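PDB 5A62: putative alpha/beta hydrolase FOLD protein from Candidatus Nitrososphaera gargensis, which probably hydrolyses carboxylic esters, as a member of the alpha/beta hydrolase fold family from an ammonia-oxidizing archaeon. Local coordinates for residues 213-224 / 238-248. Residues are numbered along the deposited sequence; the frame is centred on the assembly and turned at random.
Sequences VFAIVGSDDDVF and MELRVLQGSDH
The imidazole of H248 is met at its edge, near its plane, by the carboxylate of D221, OD2 lying 3.4 Å from CD2, and F224 CE2 approaches along the same edge; carboxylate and imidazole planes stand 66° apart. The H248 ring also meets that of H98. At the far end, F214 receives E239 CB obliquely against CD2, while the F265 ring meets that of F214; E239 OE1 lies in plane at the R241 guanidinium edge, salt-bridged end-on by NH1 and NH2. Between them runs a right-handed beta-alpha-beta crossover of the alpha/beta hydrolase fold, whose parallel strands 213-218 and 239-243 are joined through helix 222-234. H248 NE2 is hydrogen-bonded to S99 OG of the presumed nucleophile elbow. D221, by its position after the strand, is probably the triad acid, yet OD2 faces a ring carbon: no hydrogen bond joins it to the imidazole here, and it is buried without a partner. D221 is the N-cap of helix 222-234, its OD1 accepting from F224 N from above the carboxylate plane.

The strands illustrate regular parallel pairing, E239 N and R241 N giving to V213 O and A215 O. V217 places CG1 between its backbone N and carbonyl carbon (chi1 63°), against L240 CD1 and V242 CG2, both at 3.7 Å, on the face covered by helix 222-234. On the other face I216 CG2 presses tightly on L243 CD1. Beyond the strands the loops interlock: D220 N reaches S246 O at 2.8 Å, L243 O takes S219 N and S246 N from opposite faces of its carbonyl plane, and S219 OG accepts a nearly straight 2.9 Å bond from G245 N.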
loop_
_atom_site.group_PDB
_atom_site.type_symbol
_atom_site.label_atom_id
_atom_site.label_comp_id
_atom_site.label_asym_id
_atom_site.label_seq_id
_atom_site.Cartn_x
_atom_site.Cartn_y
_atom_site.Cartn_z
ATOM N N VAL A 213 23.410 9.549 -12.262
ATOM C CA VAL A 213 22.094 9.040 -12.557
ATOM C C VAL A 213 22.023 8.792 -14.050
ATOM O O VAL A 213 22.247 9.687 -14.841
ATOM C CB VAL A 213 20.984 9.971 -12.137
ATOM C CG1 VAL A 213 19.640 9.305 -12.402
ATOM C CG2 VAL A 213 21.082 10.323 -10.645
ATOM N N PHE A 214 21.701 7.592 -14.424
ATOM C CA PHE A 214 21.506 7.202 -15.777
ATOM C C PHE A 214 20.130 6.555 -15.924
ATOM O O PHE A 214 19.632 5.918 -15.016
ATOM C CB PHE A 214 22.534 6.181 -16.232
ATOM C CG PHE A 214 23.969 6.614 -16.111
ATOM C CD1 PHE A 214 24.719 6.360 -14.976
ATOM C CD2 PHE A 214 24.598 7.181 -17.200
ATOM C CE1 PHE A 214 26.059 6.727 -14.925
ATOM C CE2 PHE A 214 25.927 7.551 -17.136
ATOM C CZ PHE A 214 26.655 7.331 -16.021
ATOM N N ALA A 215 19.515 6.694 -17.072
ATOM C CA ALA A 215 18.236 6.060 -17.365
ATOM C C ALA A 215 18.210 5.597 -18.817
ATOM O O ALA A 215 18.693 6.270 -19.738
ATOM C CB ALA A 215 17.076 6.955 -17.102
ATOM N N ILE A 216 17.686 4.419 -19.019
ATOM C CA ILE A 216 17.354 3.825 -20.336
ATOM C C ILE A 216 15.868 3.573 -20.364
ATOM O O ILE A 216 15.383 2.852 -19.489
ATOM C CB ILE A 216 18.129 2.535 -20.557
ATOM C CG1 ILE A 216 19.637 2.750 -20.317
ATOM C CG2 ILE A 216 17.842 2.001 -21.958
ATOM C CD1 ILE A 216 20.524 1.522 -20.394
ATOM N N VAL A 217 15.131 4.164 -21.313
ATOM C CA VAL A 217 13.697 4.048 -21.350
ATOM C C VAL A 217 13.258 3.645 -22.742
ATOM O O VAL A 217 13.803 4.172 -23.717
ATOM C CB VAL A 217 13.020 5.344 -20.880
ATOM C CG1 VAL A 217 13.296 6.527 -21.742
ATOM C CG2 VAL A 217 11.513 5.183 -20.774
ATOM N N GLY A 218 12.292 2.757 -22.827
ATOM C CA GLY A 218 11.702 2.369 -24.107
ATOM C C GLY A 218 10.741 3.445 -24.566
ATOM O O GLY A 218 9.900 3.886 -23.801
ATOM N N SER A 219 10.838 3.850 -25.833
ATOM C CA SER A 219 10.025 4.953 -26.348
ATOM C C SER A 219 8.549 4.616 -26.289
ATOM O O SER A 219 7.753 5.542 -26.204
ATOM C CB SER A 219 10.452 5.317 -27.772
ATOM O OG SER A 219 10.047 4.324 -28.698
ATOM N N ASP A 220 8.177 3.355 -26.306
ATOM C CA ASP A 220 6.776 2.949 -26.217
ATOM C C ASP A 220 6.226 2.797 -24.807
ATOM O O ASP A 220 5.027 2.546 -24.631
ATOM C CB ASP A 220 6.558 1.670 -27.026
ATOM C CG ASP A 220 6.719 1.899 -28.499
ATOM O OD1 ASP A 220 6.384 3.015 -28.991
ATOM O OD2 ASP A 220 7.191 0.985 -29.162
ATOM N N ASP A 221 7.068 2.985 -23.781
ATOM C CA ASP A 221 6.626 2.871 -22.394
ATOM C C ASP A 221 6.100 4.247 -21.990
ATOM O O ASP A 221 6.849 5.102 -21.507
ATOM C CB ASP A 221 7.808 2.446 -21.516
ATOM C CG ASP A 221 7.389 2.115 -20.108
ATOM O OD1 ASP A 221 6.329 2.628 -19.631
ATOM O OD2 ASP A 221 8.069 1.266 -19.428
ATOM N N ASP A 222 4.816 4.499 -22.208
ATOM C CA ASP A 222 4.357 5.845 -22.102
ATOM C C ASP A 222 4.520 6.353 -20.660
ATOM O O ASP A 222 4.827 7.527 -20.475
ATOM C CB ASP A 222 2.871 5.917 -22.508
ATOM C CG ASP A 222 2.630 5.703 -24.026
ATOM O OD1 ASP A 222 3.523 5.927 -24.858
ATOM O OD2 ASP A 222 1.507 5.272 -24.383
ATOM N N VAL A 223 4.229 5.531 -19.659
ATOM C CA VAL A 223 4.308 5.974 -18.293
ATOM C C VAL A 223 5.730 6.360 -17.950
ATOM O O VAL A 223 5.981 7.465 -17.409
ATOM C CB VAL A 223 3.742 4.990 -17.270
ATOM C CG1 VAL A 223 4.066 5.358 -15.837
ATOM C CG2 VAL A 223 2.221 4.856 -17.444
ATOM N N PHE A 224 6.673 5.460 -18.188
ATOM C CA PHE A 224 8.062 5.798 -17.816
ATOM C C PHE A 224 8.681 6.824 -18.686
ATOM O O PHE A 224 9.491 7.595 -18.218
ATOM C CB PHE A 224 8.918 4.527 -17.620
ATOM C CG PHE A 224 8.543 3.818 -16.361
ATOM C CD1 PHE A 224 8.915 4.331 -15.132
ATOM C CD2 PHE A 224 7.748 2.714 -16.390
ATOM C CE1 PHE A 224 8.553 3.711 -13.969
ATOM C CE2 PHE A 224 7.387 2.068 -15.223
ATOM C CZ PHE A 224 7.798 2.575 -14.007
ATOM N N MET A 238 21.333 14.175 -15.024
ATOM C CA MET A 238 21.040 12.780 -15.389
ATOM C C MET A 238 21.371 12.549 -16.849
ATOM O O MET A 238 21.184 13.447 -17.679
ATOM C CB MET A 238 19.537 12.401 -15.099
ATOM C CG MET A 238 19.061 10.995 -15.540
ATOM S SD MET A 238 17.373 10.405 -15.096
ATOM C CE MET A 238 16.516 11.507 -16.172
ATOM N N GLU A 239 21.780 11.375 -17.178
ATOM C CA GLU A 239 21.938 10.970 -18.554
ATOM C C GLU A 239 20.798 10.045 -18.956
ATOM O O GLU A 239 20.673 8.962 -18.419
ATOM C CB GLU A 239 23.282 10.308 -18.723
ATOM C CG GLU A 239 24.456 11.258 -18.464
ATOM C CD GLU A 239 24.564 12.357 -19.530
ATOM O OE1 GLU A 239 24.131 12.058 -20.636
ATOM O OE2 GLU A 239 24.990 13.514 -19.251
ATOM N N LEU A 240 19.979 10.443 -19.934
ATOM C CA LEU A 240 18.856 9.683 -20.377
ATOM C C LEU A 240 19.072 9.217 -21.774
ATOM O O LEU A 240 19.462 10.020 -22.646
ATOM C CB LEU A 240 17.655 10.587 -20.357
ATOM C CG LEU A 240 16.382 10.110 -21.026
ATOM C CD1 LEU A 240 15.803 8.854 -20.406
ATOM C CD2 LEU A 240 15.349 11.221 -20.989
ATOM N N ARG A 241 18.754 7.988 -22.088
ATOM C CA ARG A 241 18.824 7.468 -23.451
ATOM C C ARG A 241 17.558 6.747 -23.692
ATOM O O ARG A 241 17.039 5.979 -22.857
ATOM C CB ARG A 241 20.006 6.514 -23.580
ATOM C CG ARG A 241 21.364 7.059 -23.195
ATOM C CD ARG A 241 21.866 8.057 -24.237
ATOM N NE ARG A 241 23.153 8.582 -23.810
ATOM C CZ ARG A 241 23.350 9.605 -22.994
ATOM N NH1 ARG A 241 22.328 10.310 -22.513
ATOM N NH2 ARG A 241 24.595 9.948 -22.643
ATOM N N VAL A 242 16.957 6.974 -24.840
ATOM C CA VAL A 242 15.721 6.337 -25.232
ATOM C C VAL A 242 15.943 5.249 -26.273
ATOM O O VAL A 242 16.613 5.488 -27.288
ATOM C CB VAL A 242 14.689 7.382 -25.779
ATOM C CG1 VAL A 242 13.417 6.699 -26.259
ATOM C CG2 VAL A 242 14.426 8.444 -24.705
ATOM N N LEU A 243 15.345 4.104 -26.093
ATOM C CA LEU A 243 15.354 2.991 -27.043
ATOM C C LEU A 243 14.124 3.105 -27.873
ATOM O O LEU A 243 13.024 2.782 -27.451
ATOM C CB LEU A 243 15.431 1.613 -26.317
ATOM C CG LEU A 243 16.713 1.404 -25.550
ATOM C CD1 LEU A 243 16.514 0.219 -24.637
ATOM C CD2 LEU A 243 17.872 1.125 -26.526
ATOM N N GLN A 244 14.328 3.475 -29.164
ATOM C CA GLN A 244 13.199 3.628 -30.066
ATOM C C GLN A 244 12.590 2.319 -30.400
ATOM O O GLN A 244 13.265 1.398 -30.845
ATOM C CB GLN A 244 13.632 4.319 -31.385
ATOM C CG GLN A 244 14.125 5.723 -31.216
ATOM C CD GLN A 244 13.143 6.660 -30.501
ATOM O OE1 GLN A 244 11.967 6.541 -30.675
ATOM N NE2 GLN A 244 13.653 7.525 -29.715
ATOM N N GLY A 245 11.316 2.203 -30.152
ATOM C CA GLY A 245 10.577 1.012 -30.404
ATOM C C GLY A 245 10.555 -0.074 -29.379
ATOM O O GLY A 245 9.948 -1.118 -29.566
ATOM N N SER A 246 11.163 0.182 -28.217
ATOM C CA SER A 246 11.081 -0.722 -27.100
ATOM C C SER A 246 10.035 -0.228 -26.096
ATOM O O SER A 246 9.673 0.947 -26.090
ATOM C CB SER A 246 12.436 -0.791 -26.370
ATOM O OG SER A 246 13.436 -1.382 -27.202
ATOM N N ASP A 247 9.555 -1.142 -25.277
ATOM C CA ASP A 247 8.512 -0.865 -24.293
ATOM C C ASP A 247 8.958 -1.353 -22.908
ATOM O O ASP A 247 10.144 -1.569 -22.619
ATOM C CB ASP A 247 7.272 -1.604 -24.816
ATOM C CG ASP A 247 5.953 -1.024 -24.342
ATOM O OD1 ASP A 247 5.881 -0.398 -23.271
ATOM O OD2 ASP A 247 4.905 -1.263 -25.049
ATOM N N HIS A 248 8.016 -1.473 -21.981
ATOM C CA HIS A 248 8.308 -1.737 -20.600
ATOM C C HIS A 248 9.159 -2.966 -20.384
ATOM O O HIS A 248 10.121 -2.956 -19.588
ATOM C CB HIS A 248 6.986 -1.965 -19.846
ATOM C CG HIS A 248 7.140 -2.218 -18.378
ATOM N ND1 HIS A 248 7.052 -3.483 -17.831
ATOM C CD2 HIS A 248 7.362 -1.378 -17.342
ATOM C CE1 HIS A 248 7.178 -3.412 -16.517
ATOM N NE2 HIS A 248 7.379 -2.147 -16.202
#